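Local coordinates for protein pre-crRNA processing endonuclease (Streptococcus mutans, PDB 4R0J) that probably cleaves precursor CRISPR RNA as a Cas5-family endonuclease of subtype I-C (Dvulg), acting in antiviral defence, at residues A[168-173]-A[196-201]; A[62-67]-A[201-206]; A[22-27]-A[34-39]; A[67-72]-A[162-167]. All coordinates share one frame; numbering follows the deposited sequence.

Overall arrangement
From the N terminus, contact 3 comes first, closing a short loop between strand 19-20 and helix 41-51. Contact 2 opens next, on strand 57-66, and closes only at strand 202-215. Within that long loop lie contact 4, joining the segment after strand 57-66 to the one before strand 169-179, and then contact 1, the hairpin of strands 169-179 and 191-199. The two are in series. Contacts 2 and 4 share V67, contacts 1 and 2 share G201, and V38 of contact 3 packs against side chains of the other three.

Contact 1: residues A[168-173]-A[196-201]; sequences VTIDLG and TVMENG
M198, a selenomethionine, runs straight out of its strand with CG anti to the backbone N (chi1 180°) and then bends at its last torsion (chi3 62°), which turns the terminal methyl toward I170. Methyl CE of M198 thereby meets CD1 of I170 at 3.7 Å, the two side chains lying alongside each other. Beyond them, L172 crosses obliquely, bringing its CD1 to 3.9 Å from CB of M198 and close to the methyl of T196. T169, D171, V197 and E199 lie on the other face: methyl CG2 of T169 rests on CG1 of V197 at 3.6 Å, and OG1 of T169 lies beside CG of E199.

Between the two layers of side chains runs a regular antiparallel ladder. I170 and M198 form a hydrogen-bonded pair, in which N of M198 gives a nearly straight bond (174°) of 2.8 Å to O of I170. Non-hydrogen-bonded pairs T169-E199 and D171-V197 flank it, while L172 N to T196 O and N200 N to V168 O continue the bonding. A water accepts from N of G201 and lies 2.8 Å from O of M198. At the far end OD1 of D171 takes the N-H of G173, an Asx turn.

The pair of strands is a beta hairpin in the large antiparallel sheet, with 169-179 the edge strand within this chain. I203 of strand 202-215 packs against L172, T196 and M198, Y165 lies against I170 and M198, and OD1 of N200 binds N of G167.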
loop_
_atom_site.group_PDB
_atom_site.type_symbol
_atom_site.label_atom_id
_atom_site.label_comp_id
_atom_site.label_asym_id
_atom_site.label_seq_id
_atom_site.Cartn_x
_atom_site.Cartn_y
_atom_site.Cartn_z
ATOM N N VAL A 168 -7.757 -18.156 -9.195
ATOM C CA VAL A 168 -7.822 -18.742 -7.859
ATOM C C VAL A 168 -8.052 -17.705 -6.764
ATOM O O VAL A 168 -7.751 -16.513 -6.911
ATOM C CB VAL A 168 -6.555 -19.573 -7.515
ATOM C CG1 VAL A 168 -6.427 -20.778 -8.457
ATOM C CG2 VAL A 168 -5.299 -18.701 -7.555
ATOM N N THR A 169 -8.591 -18.182 -5.651
ATOM C CA THR A 169 -8.731 -17.361 -4.460
ATOM C C THR A 169 -7.942 -18.029 -3.341
ATOM O O THR A 169 -8.060 -19.245 -3.120
ATOM C CB THR A 169 -10.200 -17.200 -4.082
ATOM O OG1 THR A 169 -10.878 -16.496 -5.128
ATOM C CG2 THR A 169 -10.334 -16.414 -2.778
ATOM N N ILE A 170 -7.105 -17.245 -2.664
ATOM C CA ILE A 170 -6.109 -17.772 -1.748
ATOM C C ILE A 170 -6.173 -17.082 -0.399
ATOM O O ILE A 170 -6.173 -15.845 -0.326
ATOM C CB ILE A 170 -4.689 -17.566 -2.314
ATOM C CG1 ILE A 170 -4.538 -18.334 -3.635
ATOM C CG2 ILE A 170 -3.651 -18.021 -1.331
ATOM C CD1 ILE A 170 -3.157 -18.242 -4.228
ATOM N N ASP A 171 -6.227 -17.877 0.663
ATOM C CA ASP A 171 -6.115 -17.329 2.018
ATOM C C ASP A 171 -4.645 -17.090 2.349
ATOM O O ASP A 171 -3.856 -18.030 2.437
ATOM C CB ASP A 171 -6.743 -18.314 3.008
ATOM C CG ASP A 171 -6.654 -17.841 4.450
ATOM O OD1 ASP A 171 -6.250 -16.679 4.690
ATOM O OD2 ASP A 171 -7.013 -18.640 5.347
ATOM N N LEU A 172 -4.280 -15.821 2.532
ATOM C CA LEU A 172 -2.892 -15.480 2.845
ATOM C C LEU A 172 -2.637 -15.400 4.345
ATOM O O LEU A 172 -1.527 -15.084 4.782
ATOM C CB LEU A 172 -2.514 -14.163 2.166
ATOM C CG LEU A 172 -2.518 -14.246 0.635
ATOM C CD1 LEU A 172 -2.210 -12.882 0.021
ATOM C CD2 LEU A 172 -1.544 -15.313 0.147
ATOM N N GLY A 173 -3.664 -15.702 5.129
ATOM C CA GLY A 173 -3.538 -15.750 6.574
ATOM C C GLY A 173 -3.647 -14.377 7.204
ATOM O O GLY A 173 -3.864 -13.379 6.518
ATOM N N THR A 196 -6.459 -12.020 5.480
ATOM C CA THR A 196 -6.088 -11.512 4.162
ATOM C C THR A 196 -6.426 -12.534 3.084
ATOM O O THR A 196 -5.877 -13.628 3.080
ATOM C CB THR A 196 -4.591 -11.204 4.111
ATOM O OG1 THR A 196 -4.284 -10.212 5.104
ATOM C CG2 THR A 196 -4.200 -10.674 2.740
ATOM N N VAL A 197 -7.335 -12.173 2.181
ATOM C CA VAL A 197 -7.743 -13.084 1.099
ATOM C C VAL A 197 -7.396 -12.420 -0.237
ATOM O O VAL A 197 -7.699 -11.246 -0.465
ATOM C CB VAL A 197 -9.243 -13.390 1.161
ATOM C CG1 VAL A 197 -9.691 -14.176 -0.072
ATOM C CG2 VAL A 197 -9.585 -14.143 2.449
HETATM N N MSE A 198 -6.743 -13.170 -1.113
HETATM C CA MSE A 198 -6.396 -12.664 -2.431
HETATM C C MSE A 198 -7.269 -13.396 -3.449
HETATM O O MSE A 198 -7.134 -14.591 -3.636
HETATM C CB MSE A 198 -4.914 -12.903 -2.722
HETATM C CG MSE A 198 -4.445 -12.410 -4.093
HETATM SE SE MSE A 198 -2.514 -12.636 -4.335
HETATM C CE MSE A 198 -2.452 -14.602 -4.181
ATOM N N GLU A 199 -8.170 -12.645 -4.068
ATOM C CA GLU A 199 -9.160 -13.172 -4.985
ATOM C C GLU A 199 -8.794 -12.761 -6.412
ATOM O O GLU A 199 -8.847 -11.570 -6.767
ATOM C CB GLU A 199 -10.536 -12.631 -4.619
ATOM C CG GLU A 199 -11.672 -13.263 -5.421
ATOM C CD GLU A 199 -13.039 -12.809 -4.940
ATOM O OE1 GLU A 199 -13.193 -11.612 -4.601
ATOM O OE2 GLU A 199 -13.954 -13.650 -4.882
ATOM N N ASN A 200 -8.407 -13.750 -7.212
ATOM C CA ASN A 200 -7.929 -13.520 -8.574
ATOM C C ASN A 200 -6.813 -12.488 -8.621
ATOM O O ASN A 200 -6.737 -11.675 -9.550
ATOM C CB ASN A 200 -9.086 -13.119 -9.479
ATOM C CG ASN A 200 -10.106 -14.218 -9.605
ATOM O OD1 ASN A 200 -9.751 -15.391 -9.782
ATOM N ND2 ASN A 200 -11.376 -13.864 -9.478
ATOM N N GLY A 201 -5.952 -12.542 -7.610
ATOM C CA GLY A 201 -4.806 -11.655 -7.492
ATOM C C GLY A 201 -5.067 -10.342 -6.778
ATOM O O GLY A 201 -4.126 -9.570 -6.547
HETATM O O HOH W 1 -5.628 -14.934 -5.995
HETATM O O HOH W 2 -7.158 -14.976 6.663
#

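Contact 2: residues A[62-67]-A[201-206]; sequences TEVKVV and GAIKFK
T62 opens the pairing through its carbonyl, which accepts N of F205 at 3.2 Å from well above the carbonyl plane, unlike the regular bonds that follow. T62 and E63 together face K102 on the neighbouring strand, a classic beta bulge.

E63 makes the charged contact. Its extended chain, CG anti to the backbone N (chi1 -166°), runs alongside K204, whose end bends back so that NZ forms a salt bridge of 2.9 Å with OE2 of E63. The ammonium comes from above the carboxylate plane, and the other oxygen, OE1, is bound by the hydroxyl of Y158, so both carboxylate oxygens have partners.

V64, on the opposite face, pairs with I203 through two backbone bonds, N of I203 giving 2.8 Å to O of V64. Its CG1 occupies the crowded position between backbone N and carbonyl carbon (chi1 62°) and there touches the edge of the F205 ring, 3.5 Å from CE2.

K65 sits across from A202 as a non-hydrogen-bonded pair; NZ of K65 bonds to the backbone O of Y158 and also makes a cation-pi contact with that residue. V66 ends the ladder, with N 2.8 Å from O of G201.

These antiparallel rungs join strands 57-66 and 202-215 in the interior of the large sheet, between strand 97-107 beyond the first and strand 191-199 beyond the second. Helix 41-51 covers the V64 and F205 side through L44, while M198 of strand 191-199 packs on V66.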
loop_
_atom_site.group_PDB
_atom_site.type_symbol
_atom_site.label_atom_id
_atom_site.label_comp_id
_atom_site.label_asym_id
_atom_site.label_seq_id
_atom_site.Cartn_x
_atom_site.Cartn_y
_atom_site.Cartn_z
ATOM N N THR A 62 -7.426 1.286 -1.304
ATOM C CA THR A 62 -8.594 0.401 -1.273
ATOM C C THR A 62 -8.369 -1.010 -1.830
ATOM O O THR A 62 -9.049 -1.945 -1.401
ATOM C CB THR A 62 -9.830 1.040 -1.946
ATOM O OG1 THR A 62 -9.564 1.271 -3.335
ATOM C CG2 THR A 62 -10.180 2.363 -1.265
ATOM N N GLU A 63 -7.457 -1.165 -2.789
ATOM C CA GLU A 63 -7.211 -2.489 -3.396
ATOM C C GLU A 63 -5.806 -2.569 -3.983
ATOM O O GLU A 63 -5.261 -1.567 -4.447
ATOM C CB GLU A 63 -8.247 -2.800 -4.491
ATOM C CG GLU A 63 -8.298 -4.268 -4.949
ATOM C CD GLU A 63 -9.352 -4.521 -6.020
ATOM O OE1 GLU A 63 -9.315 -3.850 -7.073
ATOM O OE2 GLU A 63 -10.222 -5.393 -5.805
ATOM N N VAL A 64 -5.213 -3.757 -3.955
ATOM C CA VAL A 64 -3.956 -3.980 -4.651
ATOM C C VAL A 64 -4.074 -5.256 -5.481
ATOM O O VAL A 64 -4.745 -6.209 -5.076
ATOM C CB VAL A 64 -2.738 -4.074 -3.688
ATOM C CG1 VAL A 64 -2.866 -5.260 -2.725
ATOM C CG2 VAL A 64 -1.435 -4.174 -4.477
ATOM N N LYS A 65 -3.475 -5.249 -6.666
ATOM C CA LYS A 65 -3.400 -6.476 -7.462
ATOM C C LYS A 65 -1.948 -6.948 -7.479
ATOM O O LYS A 65 -1.020 -6.160 -7.737
ATOM C CB LYS A 65 -3.944 -6.258 -8.875
ATOM C CG LYS A 65 -5.431 -5.932 -8.893
ATOM C CD LYS A 65 -6.000 -5.927 -10.300
ATOM C CE LYS A 65 -7.483 -5.592 -10.291
ATOM N NZ LYS A 65 -8.026 -5.469 -11.671
ATOM N N VAL A 66 -1.758 -8.224 -7.146
ATOM C CA VAL A 66 -0.447 -8.863 -7.140
ATOM C C VAL A 66 -0.272 -9.490 -8.514
ATOM O O VAL A 66 -0.972 -10.445 -8.864
ATOM C CB VAL A 66 -0.404 -9.947 -6.076
ATOM C CG1 VAL A 66 0.933 -10.693 -6.088
ATOM C CG2 VAL A 66 -0.699 -9.334 -4.700
ATOM N N VAL A 67 0.624 -8.926 -9.315
ATOM C CA VAL A 67 0.709 -9.334 -10.721
ATOM C C VAL A 67 1.555 -10.579 -10.946
ATOM O O VAL A 67 1.221 -11.454 -11.767
ATOM C CB VAL A 67 1.270 -8.190 -11.567
ATOM C CG1 VAL A 67 1.494 -8.649 -13.007
ATOM C CG2 VAL A 67 0.318 -6.985 -11.511
ATOM N N GLY A 201 -5.952 -12.542 -7.610
ATOM C CA GLY A 201 -4.806 -11.655 -7.492
ATOM C C GLY A 201 -5.067 -10.342 -6.778
ATOM O O GLY A 201 -4.126 -9.570 -6.547
ATOM N N ALA A 202 -6.329 -10.074 -6.447
ATOM C CA ALA A 202 -6.704 -8.799 -5.839
ATOM C C ALA A 202 -6.933 -8.915 -4.336
ATOM O O ALA A 202 -7.615 -9.834 -3.870
ATOM C CB ALA A 202 -7.947 -8.244 -6.515
ATOM N N ILE A 203 -6.375 -7.964 -3.589
ATOM C CA ILE A 203 -6.598 -7.893 -2.154
ATOM C C ILE A 203 -7.242 -6.551 -1.839
ATOM O O ILE A 203 -6.718 -5.500 -2.222
ATOM C CB ILE A 203 -5.265 -7.999 -1.386
ATOM C CG1 ILE A 203 -4.589 -9.336 -1.681
ATOM C CG2 ILE A 203 -5.487 -7.822 0.127
ATOM C CD1 ILE A 203 -3.147 -9.396 -1.174
ATOM N N LYS A 204 -8.378 -6.594 -1.149
ATOM C CA LYS A 204 -9.051 -5.389 -0.691
ATOM C C LYS A 204 -8.646 -5.117 0.747
ATOM O O LYS A 204 -8.311 -6.040 1.495
ATOM C CB LYS A 204 -10.568 -5.558 -0.774
ATOM C CG LYS A 204 -11.097 -5.857 -2.163
ATOM C CD LYS A 204 -12.611 -5.964 -2.128
ATOM C CE LYS A 204 -13.170 -6.327 -3.492
ATOM N NZ LYS A 204 -12.812 -5.291 -4.500
ATOM N N PHE A 205 -8.648 -3.848 1.132
ATOM C CA PHE A 205 -8.253 -3.484 2.479
ATOM C C PHE A 205 -9.410 -2.868 3.231
ATOM O O PHE A 205 -9.989 -1.879 2.784
ATOM C CB PHE A 205 -7.033 -2.545 2.467
ATOM C CG PHE A 205 -5.799 -3.200 1.940
ATOM C CD1 PHE A 205 -5.006 -3.974 2.765
ATOM C CD2 PHE A 205 -5.470 -3.103 0.596
ATOM C CE1 PHE A 205 -3.887 -4.611 2.279
ATOM C CE2 PHE A 205 -4.349 -3.739 0.097
ATOM C CZ PHE A 205 -3.556 -4.505 0.934
ATOM N N LYS A 206 -9.752 -3.474 4.363
ATOM C CA LYS A 206 -10.867 -3.014 5.176
ATOM C C LYS A 206 -10.407 -1.894 6.098
ATOM O O LYS A 206 -9.214 -1.746 6.354
ATOM C CB LYS A 206 -11.455 -4.172 5.990
ATOM C CG LYS A 206 -10.524 -4.725 7.065
ATOM C CD LYS A 206 -10.644 -6.248 7.190
ATOM C CE LYS A 206 -12.020 -6.681 7.663
ATOM N NZ LYS A 206 -12.157 -8.171 7.716
#

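Contact 3: residues A[22-27]-A[34-39]; sequences FTNPAT and SSYSVP
The hydroxyl of S35 both accepts and donates: the N-H of F22 points almost straight (174°) at OG of S35, 2.9 Å away. With OG anti to the backbone N (chi1 -174°), the same hydroxyl passes its own proton to O of Y36 at 2.7 Å, in the carbonyl plane and on a lone pair. It thus takes a bond from F22 and passes one on within its own segment. The carbonyl of F22 is used as well, accepting N of Y36 at 2.7 Å, so both polar backbone atoms of F22 are gripped by neighbouring residues of 34-39.

The F22 ring turns to P39, whose CA lies over one face at 3.8 Å from the centroid, a CH-pi contact. CG of P39 also nears CE2 of F22.

Further along, the Y36 ring lies by the backbone of the other segment, with O of T23 at its edge. Its hydroxyl OH comes to 3.3 Å from CB of N24, the amide and ring planes being only 25° apart, and is hydrogen-bonded to N of F176 in strand 169-179. N24 itself forms an Asx turn to A26 N, and a water links N24 N to O of S34.

Neither segment is regular helix or strand, so this irregular loop, between strand 19-20 and helix 41-51, is held by a backbone bond, a hydroxyl engaged in two more bonds, and a proline over a ring. The balance is imperfect, since O of V38 is buried here without a partner in the model, while the hydroxyl of S35, donating and accepting at once, is probably polarised.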
loop_
_atom_site.group_PDB
_atom_site.type_symbol
_atom_site.label_atom_id
_atom_site.label_comp_id
_atom_site.label_asym_id
_atom_site.label_seq_id
_atom_site.Cartn_x
_atom_site.Cartn_y
_atom_site.Cartn_z
ATOM N N PHE A 22 8.350 -7.037 3.305
ATOM C CA PHE A 22 7.158 -6.540 3.987
ATOM C C PHE A 22 7.041 -7.313 5.286
ATOM O O PHE A 22 6.991 -8.541 5.285
ATOM C CB PHE A 22 5.912 -6.733 3.122
ATOM C CG PHE A 22 5.989 -6.033 1.791
ATOM C CD1 PHE A 22 6.280 -4.674 1.723
ATOM C CD2 PHE A 22 5.790 -6.739 0.614
ATOM C CE1 PHE A 22 6.358 -4.017 0.500
ATOM C CE2 PHE A 22 5.871 -6.101 -0.615
ATOM C CZ PHE A 22 6.151 -4.734 -0.672
ATOM N N THR A 23 7.047 -6.599 6.405
ATOM C CA THR A 23 7.180 -7.280 7.681
ATOM C C THR A 23 6.025 -7.046 8.631
ATOM O O THR A 23 5.188 -6.180 8.417
ATOM C CB THR A 23 8.492 -6.925 8.397
ATOM O OG1 THR A 23 8.579 -5.502 8.586
ATOM C CG2 THR A 23 9.688 -7.412 7.584
ATOM N N ASN A 24 5.986 -7.876 9.662
ATOM C CA ASN A 24 5.134 -7.670 10.810
ATOM C C ASN A 24 5.938 -6.905 11.856
ATOM O O ASN A 24 6.808 -7.464 12.527
ATOM C CB ASN A 24 4.712 -9.016 11.380
ATOM C CG ASN A 24 3.834 -8.873 12.583
ATOM O OD1 ASN A 24 3.473 -7.760 12.968
ATOM N ND2 ASN A 24 3.458 -9.995 13.172
ATOM N N PRO A 25 5.650 -5.610 11.995
ATOM C CA PRO A 25 6.395 -4.759 12.927
ATOM C C PRO A 25 5.884 -4.889 14.355
ATOM O O PRO A 25 6.453 -4.288 15.264
ATOM C CB PRO A 25 6.117 -3.356 12.397
ATOM C CG PRO A 25 4.735 -3.449 11.815
ATOM C CD PRO A 25 4.604 -4.872 11.268
ATOM N N ALA A 26 4.816 -5.659 14.546
ATOM C CA ALA A 26 4.262 -5.881 15.879
ATOM C C ALA A 26 4.505 -7.311 16.333
ATOM O O ALA A 26 3.745 -7.856 17.130
ATOM C CB ALA A 26 2.776 -5.579 15.882
ATOM N N THR A 27 5.570 -7.915 15.821
ATOM C CA THR A 27 5.857 -9.318 16.087
ATOM C C THR A 27 6.302 -9.538 17.527
ATOM O O THR A 27 6.334 -8.603 18.326
ATOM C CB THR A 27 6.941 -9.849 15.135
ATOM O OG1 THR A 27 7.101 -11.259 15.330
ATOM C CG2 THR A 27 8.265 -9.143 15.393
ATOM N N SER A 34 11.654 -11.960 8.008
ATOM C CA SER A 34 11.147 -12.618 6.803
ATOM C C SER A 34 9.873 -11.967 6.260
ATOM O O SER A 34 8.918 -11.692 6.994
ATOM C CB SER A 34 10.932 -14.116 7.045
ATOM O OG SER A 34 12.166 -14.770 7.289
ATOM N N SER A 35 9.873 -11.721 4.958
ATOM C CA SER A 35 8.788 -10.995 4.332
ATOM C C SER A 35 7.479 -11.790 4.323
ATOM O O SER A 35 7.486 -13.007 4.094
ATOM C CB SER A 35 9.185 -10.630 2.893
ATOM O OG SER A 35 8.212 -9.803 2.293
ATOM N N TYR A 36 6.366 -11.098 4.589
ATOM C CA TYR A 36 5.053 -11.573 4.185
ATOM C C TYR A 36 5.130 -11.796 2.676
ATOM O O TYR A 36 6.008 -11.250 2.004
ATOM C CB TYR A 36 3.989 -10.503 4.443
ATOM C CG TYR A 36 3.486 -10.344 5.876
ATOM C CD1 TYR A 36 2.795 -11.365 6.512
ATOM C CD2 TYR A 36 3.622 -9.128 6.548
ATOM C CE1 TYR A 36 2.301 -11.211 7.813
ATOM C CE2 TYR A 36 3.139 -8.964 7.856
ATOM C CZ TYR A 36 2.475 -9.991 8.470
ATOM O OH TYR A 36 1.979 -9.828 9.749
ATOM N N SER A 37 4.187 -12.551 2.131
ATOM C CA SER A 37 4.193 -12.857 0.703
ATOM C C SER A 37 3.682 -11.733 -0.203
ATOM O O SER A 37 3.898 -11.775 -1.415
ATOM C CB SER A 37 3.361 -14.112 0.450
ATOM O OG SER A 37 4.002 -15.239 1.017
ATOM N N VAL A 38 2.990 -10.757 0.386
ATOM C CA VAL A 38 2.384 -9.626 -0.326
ATOM C C VAL A 38 2.475 -8.399 0.584
ATOM O O VAL A 38 2.727 -8.544 1.784
ATOM C CB VAL A 38 0.898 -9.885 -0.646
ATOM C CG1 VAL A 38 0.734 -11.097 -1.597
ATOM C CG2 VAL A 38 0.119 -10.086 0.641
ATOM N N PRO A 39 2.263 -7.190 0.029
ATOM C CA PRO A 39 2.352 -5.986 0.873
ATOM C C PRO A 39 1.233 -5.940 1.907
ATOM O O PRO A 39 0.110 -6.381 1.665
ATOM C CB PRO A 39 2.134 -4.830 -0.106
ATOM C CG PRO A 39 2.198 -5.410 -1.480
ATOM C CD PRO A 39 1.933 -6.880 -1.374
HETATM O O HOH W 3 7.664 -10.252 9.542
#

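Contact 4: residues A[67-72]-A[162-167]; sequences VNQIQT and PSYYNG
Q69 lies along the ring of Y164, and its side chain can be followed outward atom by atom. CB stands over the centre of the ring, 3.6 Å from the centroid and only 7° off the normal, a clear CH-pi contact. With CG anti to the backbone N (chi1 174°), the chain continues above the ring: CG is 3.8 Å from CE2 of Y164, CD hangs over CZ, and the amide plane is stacked against the ring at 30°. At the tip NE2 comes to 3.5 Å from OH of Y164, with an angle too poor for a hydrogen bond.

Y164 also presents CD2 to the face of Y165, a T-shaped pair. The hydroxyl of Y165 accepts N of I70 at 2.8 Å, the donor lying at the ring edge, and CB and CG1 of I70 pack around that oxygen. N of Y164 binds O of V67 nearly straight, at 2.9 Å. OG of S163 accepts N of Y165, an ST turn within a type I beta turn, and is bonded to O of V66.

Two loops are joined here at the surface: the one leaving strand 57-66 toward strand 72-75, and the one between helix 155-160 and strand 169-179. V67 touches strand 97-107 through E98 and L100, while I70 rests on L94 of strand 91-95 and on V38.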
loop_
_atom_site.group_PDB
_atom_site.type_symbol
_atom_site.label_atom_id
_atom_site.label_comp_id
_atom_site.label_asym_id
_atom_site.label_seq_id
_atom_site.Cartn_x
_atom_site.Cartn_y
_atom_site.Cartn_z
ATOM N N VAL A 67 0.624 -8.926 -9.315
ATOM C CA VAL A 67 0.709 -9.334 -10.721
ATOM C C VAL A 67 1.555 -10.579 -10.946
ATOM O O VAL A 67 1.221 -11.454 -11.767
ATOM C CB VAL A 67 1.270 -8.190 -11.567
ATOM C CG1 VAL A 67 1.494 -8.649 -13.007
ATOM C CG2 VAL A 67 0.318 -6.985 -11.511
ATOM N N ASN A 68 2.668 -10.653 -10.230
ATOM C CA ASN A 68 3.636 -11.735 -10.421
ATOM C C ASN A 68 3.530 -12.842 -9.394
ATOM O O ASN A 68 3.143 -12.596 -8.255
ATOM C CB ASN A 68 5.062 -11.185 -10.370
ATOM C CG ASN A 68 5.366 -10.247 -11.518
ATOM O OD1 ASN A 68 4.627 -10.192 -12.498
ATOM N ND2 ASN A 68 6.453 -9.496 -11.400
ATOM N N GLN A 69 3.919 -14.047 -9.809
ATOM C CA GLN A 69 4.044 -15.180 -8.905
ATOM C C GLN A 69 4.895 -14.754 -7.712
ATOM O O GLN A 69 5.938 -14.128 -7.881
ATOM C CB GLN A 69 4.719 -16.353 -9.606
ATOM C CG GLN A 69 4.998 -17.503 -8.657
ATOM C CD GLN A 69 5.804 -18.606 -9.299
ATOM O OE1 GLN A 69 6.669 -18.354 -10.136
ATOM N NE2 GLN A 69 5.523 -19.839 -8.909
ATOM N N ILE A 70 4.426 -15.089 -6.516
ATOM C CA ILE A 70 5.161 -14.830 -5.289
ATOM C C ILE A 70 6.414 -15.705 -5.269
ATOM O O ILE A 70 6.336 -16.931 -5.396
ATOM C CB ILE A 70 4.281 -15.152 -4.069
ATOM C CG1 ILE A 70 3.101 -14.171 -3.998
ATOM C CG2 ILE A 70 5.099 -15.138 -2.786
ATOM C CD1 ILE A 70 1.986 -14.626 -3.081
ATOM N N GLN A 71 7.569 -15.055 -5.149
ATOM C CA GLN A 71 8.839 -15.754 -5.061
ATOM C C GLN A 71 9.619 -15.092 -3.945
ATOM O O GLN A 71 9.541 -13.879 -3.771
ATOM C CB GLN A 71 9.635 -15.566 -6.343
ATOM C CG GLN A 71 9.040 -16.190 -7.578
ATOM C CD GLN A 71 9.976 -16.057 -8.758
ATOM O OE1 GLN A 71 10.084 -14.991 -9.363
ATOM N NE2 GLN A 71 10.685 -17.134 -9.072
ATOM N N THR A 72 10.386 -15.879 -3.203
ATOM C CA THR A 72 11.263 -15.288 -2.198
ATOM C C THR A 72 12.672 -15.794 -2.410
ATOM O O THR A 72 12.910 -16.730 -3.180
ATOM C CB THR A 72 10.793 -15.582 -0.754
ATOM O OG1 THR A 72 10.500 -16.980 -0.615
ATOM C CG2 THR A 72 9.528 -14.779 -0.438
ATOM N N PRO A 162 -2.882 -8.754 -16.783
ATOM C CA PRO A 162 -3.097 -10.115 -16.276
ATOM C C PRO A 162 -2.299 -10.395 -15.017
ATOM O O PRO A 162 -1.114 -10.068 -14.960
ATOM C CB PRO A 162 -2.559 -11.001 -17.402
ATOM C CG PRO A 162 -2.422 -10.114 -18.591
ATOM C CD PRO A 162 -2.153 -8.754 -18.060
ATOM N N SER A 163 -2.947 -11.001 -14.026
ATOM C CA SER A 163 -2.264 -11.500 -12.840
ATOM C C SER A 163 -2.031 -13.018 -12.883
ATOM O O SER A 163 -2.900 -13.796 -13.313
ATOM C CB SER A 163 -3.052 -11.142 -11.577
ATOM O OG SER A 163 -2.589 -11.903 -10.478
ATOM N N TYR A 164 -0.852 -13.424 -12.425
ATOM C CA TYR A 164 -0.516 -14.832 -12.264
ATOM C C TYR A 164 -1.549 -15.555 -11.389
ATOM O O TYR A 164 -1.756 -16.774 -11.529
ATOM C CB TYR A 164 0.882 -14.951 -11.647
ATOM C CG TYR A 164 1.326 -16.378 -11.386
ATOM C CD1 TYR A 164 1.969 -17.113 -12.365
ATOM C CD2 TYR A 164 1.100 -16.981 -10.147
ATOM C CE1 TYR A 164 2.385 -18.423 -12.132
ATOM C CE2 TYR A 164 1.502 -18.290 -9.903
ATOM C CZ TYR A 164 2.136 -19.008 -10.898
ATOM O OH TYR A 164 2.547 -20.305 -10.656
ATOM N N TYR A 165 -2.216 -14.804 -10.516
ATOM C CA TYR A 165 -3.176 -15.393 -9.569
ATOM C C TYR A 165 -4.636 -15.290 -10.016
ATOM O O TYR A 165 -5.557 -15.695 -9.294
ATOM C CB TYR A 165 -2.948 -14.814 -8.154
ATOM C CG TYR A 165 -1.615 -15.274 -7.599
ATOM C CD1 TYR A 165 -1.432 -16.589 -7.199
ATOM C CD2 TYR A 165 -0.527 -14.404 -7.517
ATOM C CE1 TYR A 165 -0.212 -17.034 -6.720
ATOM C CE2 TYR A 165 0.708 -14.838 -7.037
ATOM C CZ TYR A 165 0.854 -16.148 -6.636
ATOM O OH TYR A 165 2.058 -16.612 -6.169
ATOM N N ASN A 166 -4.849 -14.805 -11.233
ATOM C CA ASN A 166 -6.195 -14.822 -11.785
ATOM C C ASN A 166 -6.639 -16.284 -11.886
ATOM O O ASN A 166 -5.882 -17.127 -12.360
ATOM C CB ASN A 166 -6.222 -14.173 -13.170
ATOM C CG ASN A 166 -7.633 -13.929 -13.669
ATOM O OD1 ASN A 166 -8.581 -13.885 -12.879
ATOM N ND2 ASN A 166 -7.788 -13.781 -14.989
ATOM N N GLY A 167 -7.854 -16.583 -11.429
ATOM C CA GLY A 167 -8.392 -17.937 -11.525
ATOM C C GLY A 167 -8.522 -18.627 -10.175
ATOM O O GLY A 167 -9.304 -19.577 -10.014
#